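Local coordinates for protein zebrafish RNase5 (Danio rerio, PDB 3LJE) that probably cleaves RNA as a member of the pancreatic ribonuclease family, in its zebrafish angiogenin-related branch, at residues G42-E47 against G90-N95; T61-A66 against L109-G114; F74-P79 against R105-G110. All blocks are in the same frame, centred on the assembly; numbering follows the deposited sequence.

Interaction 1: G42-E47 against G90-N95; sequences GNDCKE and GNRRPN. With SO4 (sulfate ion), chain C.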
ATOM      1  N   GLY A  42      -7.882   3.131  16.128  1.00 57.40           N
ATOM      2  CA  GLY A  42      -9.092   3.887  16.206  1.00 55.89           C
ATOM      3  C   GLY A  42      -9.770   3.814  14.844  1.00 53.78           C
ATOM      4  O   GLY A  42      -9.327   3.097  13.951  1.00 54.55           O
ATOM      5  N   ASN A  43     -10.862   4.583  14.653  1.00 51.16           N
ATOM      6  CA  ASN A  43     -11.680   4.493  13.448  1.00 47.94           C
ATOM      7  C   ASN A  43     -11.737   5.712  12.515  1.00 44.81           C
ATOM      8  O   ASN A  43     -12.698   5.848  11.755  1.00 43.45           O
ATOM      9  CB  ASN A  43     -13.139   4.200  13.841  1.00 50.04           C
ATOM     10  CG  ASN A  43     -13.282   2.811  14.390  1.00 52.13           C
ATOM     11  OD1 ASN A  43     -13.567   1.864  13.656  1.00 52.90           O
ATOM     12  ND2 ASN A  43     -13.078   2.667  15.700  1.00 54.39           N
ATOM     13  N   ASP A  44     -10.766   6.614  12.521  1.00 40.88           N
ATOM     14  CA  ASP A  44     -10.890   7.704  11.569  1.00 38.51           C
ATOM     15  C   ASP A  44     -10.631   7.132  10.135  1.00 35.39           C
ATOM     16  O   ASP A  44      -9.975   6.096   9.958  1.00 34.24           O
ATOM     17  CB  ASP A  44      -9.884   8.828  11.861  1.00 42.29           C
ATOM     18  CG  ASP A  44      -9.900   9.278  13.357  1.00 44.83           C
ATOM     19  OD1 ASP A  44     -11.031   9.409  13.914  1.00 45.97           O
ATOM     20  OD2 ASP A  44      -8.787   9.491  13.943  1.00 47.36           O
ATOM     21  N   CYS A  45     -11.218   7.808   9.161  1.00 32.09           N
ATOM     22  CA  CYS A  45     -11.100   7.463   7.752  1.00 29.24           C
ATOM     23  C   CYS A  45      -9.704   7.853   7.367  1.00 27.99           C
ATOM     24  O   CYS A  45      -9.264   8.970   7.634  1.00 26.49           O
ATOM     25  CB  CYS A  45     -12.049   8.297   6.913  1.00 29.47           C
ATOM     26  SG  CYS A  45     -13.828   7.973   7.241  1.00 30.26           S
ATOM     27  N   LYS A  46      -8.982   6.904   6.787  1.00 25.46           N
ATOM     28  CA  LYS A  46      -7.637   7.191   6.327  1.00 23.47           C
ATOM     29  C   LYS A  46      -7.797   8.095   5.061  1.00 23.41           C
ATOM     30  O   LYS A  46      -8.646   7.898   4.153  1.00 19.43           O
ATOM     31  CB  LYS A  46      -6.957   5.840   6.048  1.00 22.09           C
ATOM     32  CG  LYS A  46      -5.534   6.047   5.635  1.00 21.52           C
ATOM     33  CD  LYS A  46      -4.746   4.717   5.577  1.00 19.27           C
ATOM     34  CE  LYS A  46      -3.320   4.938   5.010  1.00 20.02           C
ATOM     35  NZ  LYS A  46      -2.582   3.641   4.846  1.00 19.73           N
ATOM     36  N   GLU A  47      -6.989   9.149   5.016  1.00 23.65           N
ATOM     37  CA  GLU A  47      -7.057  10.104   3.915  1.00 22.56           C
ATOM     38  C   GLU A  47      -6.658   9.539   2.533  1.00 19.85           C
ATOM     39  O   GLU A  47      -7.305   9.842   1.540  1.00 19.56           O
ATOM     40  CB  GLU A  47      -6.100  11.301   4.241  1.00 24.63           C
ATOM     41  CG  GLU A  47      -6.507  12.091   5.366  1.00 28.86           C
ATOM     42  CD  GLU A  47      -7.646  13.072   5.017  1.00 34.56           C
ATOM     43  OE1 GLU A  47      -8.174  13.676   5.964  1.00 39.10           O
ATOM     44  OE2 GLU A  47      -7.998  13.264   3.837  1.00 35.68           O
ATOM     45  N   GLY A  90     -16.414  12.179   4.857  1.00 34.72           N
ATOM     46  CA  GLY A  90     -16.649  11.308   6.007  1.00 35.50           C
ATOM     47  C   GLY A  90     -15.486  11.522   6.975  1.00 38.07           C
ATOM     48  O   GLY A  90     -14.369  11.866   6.535  1.00 38.32           O
ATOM     49  N   ASN A  91     -15.700  11.298   8.265  1.00 36.88           N
ATOM     50  CA  ASN A  91     -14.642  11.499   9.201  1.00 39.24           C
ATOM     51  C   ASN A  91     -14.239  10.178   9.866  1.00 38.33           C
ATOM     52  O   ASN A  91     -13.037   9.941  10.139  1.00 38.10           O
ATOM     53  CB  ASN A  91     -15.069  12.541  10.237  1.00 41.48           C
ATOM     54  CG  ASN A  91     -15.358  13.890   9.610  1.00 43.94           C
ATOM     55  OD1 ASN A  91     -16.511  14.209   9.297  1.00 47.04           O
ATOM     56  ND2 ASN A  91     -14.306  14.680   9.374  1.00 45.95           N
ATOM     57  N   ARG A  92     -15.232   9.324  10.134  1.00 37.03           N
ATOM     58  CA  ARG A  92     -14.899   8.044  10.745  1.00 37.06           C
ATOM     59  C   ARG A  92     -15.654   6.925  10.066  1.00 35.50           C
ATOM     60  O   ARG A  92     -16.639   7.194   9.403  1.00 32.20           O
ATOM     61  CB  ARG A  92     -15.276   8.018  12.237  1.00 40.63           C
ATOM     62  CG  ARG A  92     -14.797   9.253  13.048  1.00 45.58           C
ATOM     63  CD  ARG A  92     -14.980   8.927  14.539  1.00 50.08           C
ATOM     64  NE  ARG A  92     -14.091   7.809  14.855  1.00 55.54           N
ATOM     65  CZ  ARG A  92     -12.883   7.910  15.441  1.00 57.86           C
ATOM     66  NH1 ARG A  92     -12.397   9.109  15.821  1.00 58.54           N
ATOM     67  NH2 ARG A  92     -12.112   6.807  15.586  1.00 59.00           N
ATOM     68  N   ARG A  93     -15.181   5.672  10.241  1.00 34.46           N
ATOM     69  CA  ARG A  93     -15.914   4.498   9.687  1.00 34.59           C
ATOM     70  C   ARG A  93     -17.312   4.563  10.363  1.00 34.24           C
ATOM     71  O   ARG A  93     -17.400   4.884  11.560  1.00 34.22           O
ATOM     72  CB  ARG A  93     -15.316   3.169  10.171  1.00 37.64           C
ATOM     73  CG  ARG A  93     -14.035   2.674   9.551  1.00 40.38           C
ATOM     74  CD  ARG A  93     -13.646   1.239  10.142  1.00 41.16           C
ATOM     75  NE  ARG A  93     -14.562   0.114   9.835  1.00 42.55           N
ATOM     76  CZ  ARG A  93     -14.375  -0.758   8.810  1.00 43.81           C
ATOM     77  NH1 ARG A  93     -13.332  -0.643   7.965  1.00 42.36           N
ATOM     78  NH2 ARG A  93     -15.153  -1.827   8.679  1.00 43.10           N
ATOM     79  N   PRO A  94     -18.379   4.172   9.658  1.00 32.71           N
ATOM     80  CA  PRO A  94     -18.350   3.655   8.269  1.00 31.72           C
ATOM     81  C   PRO A  94     -18.720   4.699   7.208  1.00 31.48           C
ATOM     82  O   PRO A  94     -19.184   4.367   6.071  1.00 30.07           O
ATOM     83  CB  PRO A  94     -19.444   2.601   8.326  1.00 32.92           C
ATOM     84  CG  PRO A  94     -20.591   3.436   9.105  1.00 32.49           C
ATOM     85  CD  PRO A  94     -19.740   4.068  10.250  1.00 32.10           C
ATOM     86  N   ASN A  95     -18.531   5.964   7.533  1.00 31.48           N
ATOM     87  CA  ASN A  95     -18.989   6.934   6.590  1.00 31.46           C
ATOM     88  C   ASN A  95     -17.941   7.290   5.546  1.00 31.53           C
ATOM     89  O   ASN A  95     -18.207   8.175   4.754  1.00 31.38           O
ATOM     90  CB  ASN A  95     -19.389   8.222   7.310  1.00 33.65           C
ATOM     91  CG  ASN A  95     -20.245   7.971   8.560  1.00 37.61           C
ATOM     92  OD1 ASN A  95     -21.204   7.162   8.524  1.00 37.37           O
ATOM     93  ND2 ASN A  95     -19.945   8.702   9.662  1.00 38.30           N
TER
HETATM   94  S   SO4 C1000       1.851   2.959   5.310  0.89 44.49           S
HETATM   95  O1  SO4 C1000       1.920   4.297   4.443  0.89 40.13           O
HETATM   96  O2  SO4 C1000       2.784   1.812   4.814  0.89 31.93           O
HETATM   97  O3  SO4 C1000       2.198   3.300   6.753  0.89 41.74           O
HETATM   98  O4  SO4 C1000       0.321   2.556   5.258  0.89 35.25           O
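The Arg92 guanidinium carries Asp44 over one face, the Asp44 CA standing 4.3 Å above the centre of the plane, while the backbone N of Asn43 lies near the plane at the edge. Carboxylate and guanidinium planes are turned 67° apart. Asp44 and Arg92 would pair as a salt bridge, but OD1 and NH1 are too close in the model for its geometry to be relied on. The bend of Arg92 at chi3 (64°), which sets NE, helps to fold the arginine back over the 42-47 loop. The Asn43 amide touches the next arginine: its OD1 lies 3.6 Å from CD of Arg93, obliquely placed to a guanidinium whose NH1 is bonded to the carbonyl of Ser33.

The two loops are also joined through a single bridge of backbones at Asp44 and Arg92. Arg93 N donates to Asn43 O at 2.9 Å, and Cys45 N donates to Asn91 O at 3.0 Å. The sulfur of Cys45, 3.5 Å from Arg92 N, forms a disulfide to Cys96, which clamps the loops covalently.

Lys46 turns away from this contact, its chain fully extended, and NZ donates to a sulfate oxygen, O4, at 3.1 Å and also bonds Asn49 OD1. The sulfate, probably from the crystallisation liquor, is also hydrogen-bonded by His18 NE2 and Tyr119 N, consistent with the phosphate position of pancreatic ribonucleases. The disulfide and the two backbone hydrogen bonds would therefore fix the loop from which this lysine reaches the anion.

Interaction 2: T61-A66 against L109-G114; sequences TVCGDA and LGCDKG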
ATOM      1  N   THR A  61      10.572  -7.835  -4.741  1.00 19.71           N
ATOM      2  CA  THR A  61      11.847  -7.624  -5.484  1.00 19.09           C
ATOM      3  C   THR A  61      12.325  -6.166  -5.391  1.00 18.86           C
ATOM      4  O   THR A  61      13.505  -5.916  -5.588  1.00 18.04           O
ATOM      5  CB  THR A  61      11.747  -7.982  -7.045  1.00 18.39           C
ATOM      6  OG1 THR A  61      10.838  -7.090  -7.710  1.00 19.25           O
ATOM      7  CG2 THR A  61      11.306  -9.477  -7.196  1.00 20.65           C
ATOM      8  N   VAL A  62      11.412  -5.228  -5.117  1.00 17.68           N
ATOM      9  CA  VAL A  62      11.876  -3.837  -4.918  1.00 18.53           C
ATOM     10  C   VAL A  62      12.817  -3.764  -3.682  1.00 20.33           C
ATOM     11  O   VAL A  62      13.750  -2.906  -3.623  1.00 19.43           O
ATOM     12  CB  VAL A  62      10.690  -2.879  -4.721  1.00 17.51           C
ATOM     13  CG1 VAL A  62      11.171  -1.388  -4.499  1.00 15.71           C
ATOM     14  CG2 VAL A  62       9.898  -2.891  -6.054  1.00 17.35           C
ATOM     15  N   CYS A  63      12.591  -4.664  -2.734  1.00 18.83           N
ATOM     16  CA  CYS A  63      13.416  -4.683  -1.523  1.00 22.81           C
ATOM     17  C   CYS A  63      14.626  -5.594  -1.784  1.00 25.14           C
ATOM     18  O   CYS A  63      15.409  -5.881  -0.852  1.00 25.50           O
ATOM     19  CB  CYS A  63      12.629  -5.260  -0.328  1.00 20.86           C
ATOM     20  SG  CYS A  63      11.367  -4.106   0.254  1.00 21.18           S
ATOM     21  N   GLY A  64      14.700  -6.125  -3.015  1.00 25.13           N
ATOM     22  CA  GLY A  64      15.792  -7.028  -3.343  1.00 26.15           C
ATOM     23  C   GLY A  64      16.479  -6.505  -4.570  1.00 26.56           C
ATOM     24  O   GLY A  64      16.759  -5.314  -4.736  1.00 26.49           O
ATOM     25  N   ASP A  65      16.610  -7.433  -5.507  1.00 28.72           N
ATOM     26  CA  ASP A  65      17.304  -7.191  -6.727  1.00 30.53           C
ATOM     27  C   ASP A  65      16.852  -6.111  -7.648  1.00 30.29           C
ATOM     28  O   ASP A  65      17.664  -5.583  -8.379  1.00 32.94           O
ATOM     29  CB  ASP A  65      17.334  -8.530  -7.495  1.00 34.25           C
ATOM     30  CG  ASP A  65      18.320  -8.510  -8.583  1.00 37.96           C
ATOM     31  OD1 ASP A  65      19.510  -8.388  -8.223  1.00 39.61           O
ATOM     32  OD2 ASP A  65      17.911  -8.588  -9.774  1.00 39.78           O
ATOM     33  N   ALA A  66      15.554  -5.792  -7.674  1.00 26.61           N
ATOM     34  CA  ALA A  66      14.996  -4.832  -8.541  1.00 26.06           C
ATOM     35  C   ALA A  66      14.717  -3.437  -7.992  1.00 24.94           C
ATOM     36  O   ALA A  66      13.885  -2.691  -8.551  1.00 28.71           O
ATOM     37  CB  ALA A  66      13.716  -5.377  -9.141  1.00 23.75           C
ATOM     38  N   LEU A 109       9.309   2.086  -1.316  1.00 14.93           N
ATOM     39  CA  LEU A 109       8.984   1.248  -0.160  1.00 16.66           C
ATOM     40  C   LEU A 109      10.001   1.321   0.962  1.00 17.43           C
ATOM     41  O   LEU A 109      11.182   1.584   0.684  1.00 18.93           O
ATOM     42  CB  LEU A 109       8.994  -0.199  -0.609  1.00 15.89           C
ATOM     43  CG  LEU A 109       8.116  -0.583  -1.853  1.00 15.84           C
ATOM     44  CD1 LEU A 109       8.226  -2.155  -2.109  1.00 15.67           C
ATOM     45  CD2 LEU A 109       6.682  -0.042  -1.675  1.00 15.54           C
ATOM     46  N   GLY A 110       9.540   1.118   2.189  1.00 17.46           N
ATOM     47  CA  GLY A 110      10.446   0.898   3.329  1.00 17.16           C
ATOM     48  C   GLY A 110      10.591  -0.602   3.287  1.00 19.46           C
ATOM     49  O   GLY A 110       9.608  -1.364   2.981  1.00 19.64           O
ATOM     50  N   CYS A 111      11.807  -1.091   3.554  1.00 19.12           N
ATOM     51  CA  CYS A 111      12.127  -2.508   3.528  1.00 21.45           C
ATOM     52  C   CYS A 111      12.899  -2.880   4.796  1.00 23.58           C
ATOM     53  O   CYS A 111      13.648  -2.059   5.332  1.00 23.93           O
ATOM     54  CB  CYS A 111      13.065  -2.814   2.358  1.00 21.49           C
ATOM     55  SG  CYS A 111      12.372  -2.385   0.714  1.00 20.01           S
ATOM     56  N   ASP A 112      12.715  -4.102   5.223  1.00 24.93           N
ATOM     57  CA  ASP A 112      13.410  -4.593   6.420  1.00 26.62           C
ATOM     58  C   ASP A 112      13.860  -6.016   6.195  1.00 26.75           C
ATOM     59  O   ASP A 112      13.063  -6.956   6.029  1.00 25.34           O
ATOM     60  CB  ASP A 112      12.516  -4.463   7.663  1.00 28.62           C
ATOM     61  CG  ASP A 112      13.326  -4.653   8.986  1.00 32.41           C
ATOM     62  OD1 ASP A 112      14.483  -5.153   8.932  1.00 32.29           O
ATOM     63  OD2 ASP A 112      12.780  -4.288  10.013  1.00 32.66           O
ATOM     64  N   LYS A 113      15.188  -6.171   6.132  1.00 26.82           N
ATOM     65  CA  LYS A 113      15.775  -7.489   5.881  1.00 28.51           C
ATOM     66  C   LYS A 113      15.226  -8.161   4.606  1.00 27.16           C
ATOM     67  O   LYS A 113      15.063  -9.375   4.601  1.00 26.64           O
ATOM     68  CB  LYS A 113      15.542  -8.430   7.082  1.00 31.67           C
ATOM     69  CG  LYS A 113      16.264  -7.999   8.455  1.00 35.10           C
ATOM     70  CD  LYS A 113      15.765  -8.848   9.658  1.00 36.06           C
ATOM     71  CE  LYS A 113      15.936  -8.169  11.030  1.00 39.66           C
ATOM     72  NZ  LYS A 113      15.281  -6.746  11.112  1.00 40.87           N
ATOM     73  N   GLY A 114      15.003  -7.367   3.547  1.00 25.72           N
ATOM     74  CA  GLY A 114      14.535  -7.854   2.268  1.00 25.37           C
ATOM     75  C   GLY A 114      12.986  -7.894   2.137  1.00 25.23           C
ATOM     76  O   GLY A 114      12.460  -8.342   1.077  1.00 26.88           O
TER
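Cys63 and Cys111 point their side chains at each other and close a disulfide, one of those that pin the curled antiparallel sheet of the pancreatic ribonuclease fold. It ties the loop that follows helix 56-60 to the far end of the long strand 97-112. The SG-SG bond is 2.0 Å and its torsion, -79°, gives the bridge a left-handed twist. In both cysteines SG stands anti to the carbonyl carbon and beside the backbone N (chi1 -72° in Cys63, -60° in Cys111), and both CB atoms point toward the other segment. Pro116 of the neighbouring strand 115-119 touches Cys63, and Phe74 of strand 73-76 packs on Cys111, so the bridge is flanked by hydrophobic groups.

Val62 and Leu109 also face each other, with their side chains crossing at about a right angle. The branch of Leu109 that does the touching is CD1, which lies 3.7 Å from CB of Val62 and 3.9 Å from its CG1. Both residues are buried, and Leu109 also touches Pro116 and Tyr119 of strand 115-119, which links this small apolar patch to the sheet. The joint between the segments thus rests on a covalent bond and apolar packing.

After Asp112 the strand gives way to a turn that holds Lys113 and Gly114. Lys113 NZ forms a salt bridge with OD1 of Asp112, whose other oxygen pairs with Arg10, and the same NZ also meets Asp6. The turn then brings Gly114 back beside the disulfide, with its carbonyl O 3.4 Å from CB of Cys63.

Interaction 3: F74-P79 against R105-G110; sequences FKSNQP and RYIVLG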
ATOM      1  N   PHE A  74      13.411   2.435  -0.781  1.00 15.25           N
ATOM      2  CA  PHE A  74      13.913   1.709  -1.984  1.00 16.10           C
ATOM      3  C   PHE A  74      12.902   1.933  -3.107  1.00 17.09           C
ATOM      4  O   PHE A  74      11.657   1.715  -2.887  1.00 17.02           O
ATOM      5  CB  PHE A  74      14.013   0.233  -1.648  1.00 17.63           C
ATOM      6  CG  PHE A  74      15.057  -0.042  -0.656  1.00 19.73           C
ATOM      7  CD1 PHE A  74      16.389  -0.145  -1.083  1.00 20.02           C
ATOM      8  CD2 PHE A  74      14.732  -0.000   0.721  1.00 19.71           C
ATOM      9  CE1 PHE A  74      17.493  -0.218  -0.116  1.00 22.83           C
ATOM     10  CE2 PHE A  74      15.790  -0.051   1.734  1.00 22.74           C
ATOM     11  CZ  PHE A  74      17.187  -0.171   1.275  1.00 22.18           C
ATOM     12  N   LYS A  75      13.414   2.350  -4.295  1.00 15.18           N
ATOM     13  CA  LYS A  75      12.494   2.767  -5.355  1.00 16.97           C
ATOM     14  C   LYS A  75      12.542   1.667  -6.469  1.00 16.10           C
ATOM     15  O   LYS A  75      13.599   1.136  -6.787  1.00 16.25           O
ATOM     16  CB  LYS A  75      12.960   4.110  -5.932  1.00 18.23           C
ATOM     17  CG  LYS A  75      12.084   4.707  -7.006  1.00 18.25           C
ATOM     18  CD  LYS A  75      12.464   6.211  -7.180  1.00 23.90           C
ATOM     19  CE  LYS A  75      11.449   6.913  -8.044  1.00 26.59           C
ATOM     20  NZ  LYS A  75      11.829   8.334  -8.318  1.00 27.69           N
ATOM     21  N   SER A  76      11.378   1.339  -7.034  1.00 16.91           N
ATOM     22  CA  SER A  76      11.351   0.357  -8.102  1.00 15.39           C
ATOM     23  C   SER A  76      12.203   0.922  -9.286  1.00 14.47           C
ATOM     24  O   SER A  76      12.300   2.150  -9.431  1.00 14.12           O
ATOM     25  CB  SER A  76       9.883   0.128  -8.578  1.00 11.95           C
ATOM     26  OG  SER A  76       9.231   1.309  -8.987  1.00 16.02           O
ATOM     27  N   ASN A  77      12.689  -0.002 -10.128  1.00 16.05           N
ATOM     28  CA  ASN A  77      13.524   0.394 -11.298  1.00 17.73           C
ATOM     29  C   ASN A  77      12.581   0.590 -12.533  1.00 18.70           C
ATOM     30  O   ASN A  77      13.039   0.935 -13.654  1.00 18.26           O
ATOM     31  CB  ASN A  77      14.590  -0.657 -11.554  1.00 16.11           C
ATOM     32  CG  ASN A  77      14.029  -2.052 -11.939  1.00 19.61           C
ATOM     33  OD1 ASN A  77      12.840  -2.209 -12.302  1.00 19.88           O
ATOM     34  ND2 ASN A  77      14.874  -3.032 -11.874  1.00 17.99           N
ATOM     35  N   GLN A  78      11.274   0.505 -12.305  1.00 15.49           N
ATOM     36  CA  GLN A  78      10.276   0.664 -13.414  1.00 17.13           C
ATOM     37  C   GLN A  78       8.903   1.015 -12.784  1.00 17.25           C
ATOM     38  O   GLN A  78       8.679   0.707 -11.575  1.00 17.36           O
ATOM     39  CB  GLN A  78      10.061  -0.695 -14.169  1.00 18.10           C
ATOM     40  CG  GLN A  78       9.679  -1.877 -13.238  1.00 19.27           C
ATOM     41  CD  GLN A  78       9.857  -3.216 -13.925  1.00 22.92           C
ATOM     42  OE1 GLN A  78       8.925  -3.676 -14.602  1.00 21.34           O
ATOM     43  NE2 GLN A  78      11.037  -3.843 -13.788  1.00 17.83           N
ATOM     44  N   PRO A  79       8.020   1.660 -13.528  1.00 17.08           N
ATOM     45  CA  PRO A  79       6.682   2.007 -12.981  1.00 16.98           C
ATOM     46  C   PRO A  79       5.930   0.726 -12.559  1.00 17.22           C
ATOM     47  O   PRO A  79       6.221  -0.397 -13.050  1.00 17.62           O
ATOM     48  CB  PRO A  79       5.932   2.647 -14.200  1.00 16.90           C
ATOM     49  CG  PRO A  79       7.079   3.175 -15.118  1.00 18.29           C
ATOM     50  CD  PRO A  79       8.158   2.101 -14.964  1.00 17.31           C
ATOM     51  N   ARG A 105       3.425   4.558 -11.615  1.00 19.53           N
ATOM     52  CA  ARG A 105       4.462   5.311 -11.018  1.00 22.87           C
ATOM     53  C   ARG A 105       5.518   4.441 -10.431  1.00 20.83           C
ATOM     54  O   ARG A 105       5.330   3.266 -10.165  1.00 19.74           O
ATOM     55  CB  ARG A 105       3.838   6.191  -9.915  1.00 27.14           C
ATOM     56  CG  ARG A 105       3.138   5.449  -8.836  1.00 30.33           C
ATOM     57  CD  ARG A 105       2.500   6.438  -7.770  1.00 39.12           C
ATOM     58  NE  ARG A 105       3.599   7.175  -7.088  1.00 47.68           N
ATOM     59  CZ  ARG A 105       4.030   7.007  -5.819  1.00 49.98           C
ATOM     60  NH1 ARG A 105       3.434   6.119  -5.021  1.00 52.10           N
ATOM     61  NH2 ARG A 105       5.045   7.752  -5.330  1.00 50.94           N
ATOM     62  N   TYR A 106       6.699   5.049 -10.210  1.00 18.98           N
ATOM     63  CA  TYR A 106       7.777   4.371  -9.553  1.00 18.14           C
ATOM     64  C   TYR A 106       7.362   4.315  -8.060  1.00 20.67           C
ATOM     65  O   TYR A 106       7.151   5.385  -7.459  1.00 26.43           O
ATOM     66  CB  TYR A 106       9.112   5.192  -9.714  1.00 16.28           C
ATOM     67  CG  TYR A 106       9.603   5.044 -11.157  1.00 16.31           C
ATOM     68  CD1 TYR A 106      10.406   4.039 -11.512  1.00 17.21           C
ATOM     69  CD2 TYR A 106       9.144   5.947 -12.159  1.00 17.81           C
ATOM     70  CE1 TYR A 106      10.810   3.839 -12.850  1.00 19.29           C
ATOM     71  CE2 TYR A 106       9.539   5.787 -13.531  1.00 18.81           C
ATOM     72  CZ  TYR A 106      10.379   4.730 -13.843  1.00 18.83           C
ATOM     73  OH  TYR A 106      10.865   4.606 -15.124  1.00 21.64           O
ATOM     74  N   ILE A 107       7.316   3.143  -7.461  1.00 17.48           N
ATOM     75  CA  ILE A 107       6.867   3.039  -6.110  1.00 15.63           C
ATOM     76  C   ILE A 107       8.114   3.054  -5.203  1.00 15.94           C
ATOM     77  O   ILE A 107       9.153   2.508  -5.570  1.00 17.03           O
ATOM     78  CB  ILE A 107       6.033   1.771  -5.882  1.00 16.28           C
ATOM     79  CG1 ILE A 107       6.819   0.484  -6.308  1.00 15.09           C
ATOM     80  CG2 ILE A 107       4.697   1.908  -6.678  1.00 14.55           C
ATOM     81  CD1 ILE A 107       6.160  -0.844  -5.909  1.00 17.70           C
ATOM     82  N   VAL A 108       7.909   3.621  -4.011  1.00 14.71           N
ATOM     83  CA  VAL A 108       8.982   3.755  -3.022  1.00 13.79           C
ATOM     84  C   VAL A 108       8.504   3.031  -1.765  1.00 15.00           C
ATOM     85  O   VAL A 108       7.453   3.383  -1.235  1.00 16.79           O
ATOM     86  CB  VAL A 108       9.191   5.232  -2.734  1.00 15.32           C
ATOM     87  CG1 VAL A 108      10.324   5.339  -1.635  1.00 15.87           C
ATOM     88  CG2 VAL A 108       9.635   5.942  -4.085  1.00 17.60           C
ATOM     89  N   LEU A 109       9.309   2.086  -1.316  1.00 14.93           N
ATOM     90  CA  LEU A 109       8.984   1.248  -0.160  1.00 16.66           C
ATOM     91  C   LEU A 109      10.001   1.321   0.962  1.00 17.43           C
ATOM     92  O   LEU A 109      11.182   1.584   0.684  1.00 18.93           O
ATOM     93  CB  LEU A 109       8.994  -0.199  -0.609  1.00 15.89           C
ATOM     94  CG  LEU A 109       8.116  -0.583  -1.853  1.00 15.84           C
ATOM     95  CD1 LEU A 109       8.226  -2.155  -2.109  1.00 15.67           C
ATOM     96  CD2 LEU A 109       6.682  -0.042  -1.675  1.00 15.54           C
ATOM     97  N   GLY A 110       9.540   1.118   2.189  1.00 17.46           N
ATOM     98  CA  GLY A 110      10.446   0.898   3.329  1.00 17.16           C
ATOM     99  C   GLY A 110      10.591  -0.602   3.287  1.00 19.46           C
ATOM    100  O   GLY A 110       9.608  -1.364   2.981  1.00 19.64           O
TER
HETATM  101  O   HOH W   1      12.313   2.373 -15.889  1.00 27.78           O
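Phe74 and Leu109 form a hydrogen-bonded pair in an antiparallel ladder, where strand 73-76 lies along the broken strand 97-112 in the curled sheet of the pancreatic ribonuclease fold. Backbone bonds come first. Phe74 N donates to Leu109 O at 2.8 Å, and Leu109 N returns a bond to Phe74 O; Lys75 and Val108 are the next, non-hydrogen-bonded, pair. Ser76 N then binds Ile107 O at 2.9 Å.

A side chain adds the next bonds. With chi1 at 56°, the OG of Ser76 sits between its own backbone N and carbonyl carbon, in the crowded position, where it accepts from Ile107 N at 3.1 Å and donates to Gln78 O at 2.7 Å. One buried hydroxyl thereby holds both the backbone of Ile107 and that of Gln78. The neighbouring side chains of Asn77 and Gln78 are linked by a bond from NE2 of Gln78 to OD1 of Asn77.

Packing is led by the Tyr106 ring. Pro79 lies side by side with it, pointing the same way: its N is over one ring face, offset toward the rim, and CG makes an off-centre CH-pi contact 4.3 Å from the centroid. The Ser76 carbonyl O and the carbonyl carbon of Asn77 stand at the ring's edge. The extended Lys75 crosses obliquely, CE coming against CB of Tyr106, and its CG meets CG2 of Val108.

A water at the ring's edge, in its plane, donates to Asn77 O at 2.8 Å and is hydrogen-bonded to Tyr106 OH at 2.8 Å.

Overall arrangement
Interactions 2 and 3 belong together: their centres are about 10 Å apart, both use strand 97-112, sharing Leu109 and Gly110, and they touch where Val62 and Cys111 pack on Phe74 and Val62 also meets Ser76. Both are partly buried, yet interaction 2 relies on a disulfide and apolar packing, whereas interaction 3 relies on strand hydrogen bonding and a tyrosine-proline contact. The centre of interaction 1 is about 31 Å from that of interaction 2 and 28 Å from that of interaction 3, on the opposite side of the chain's centre. It is a surface contact between two loops, made by backbone bonds, with a charged pair whose geometry is doubtful and a disulfide to Cys96 beside it.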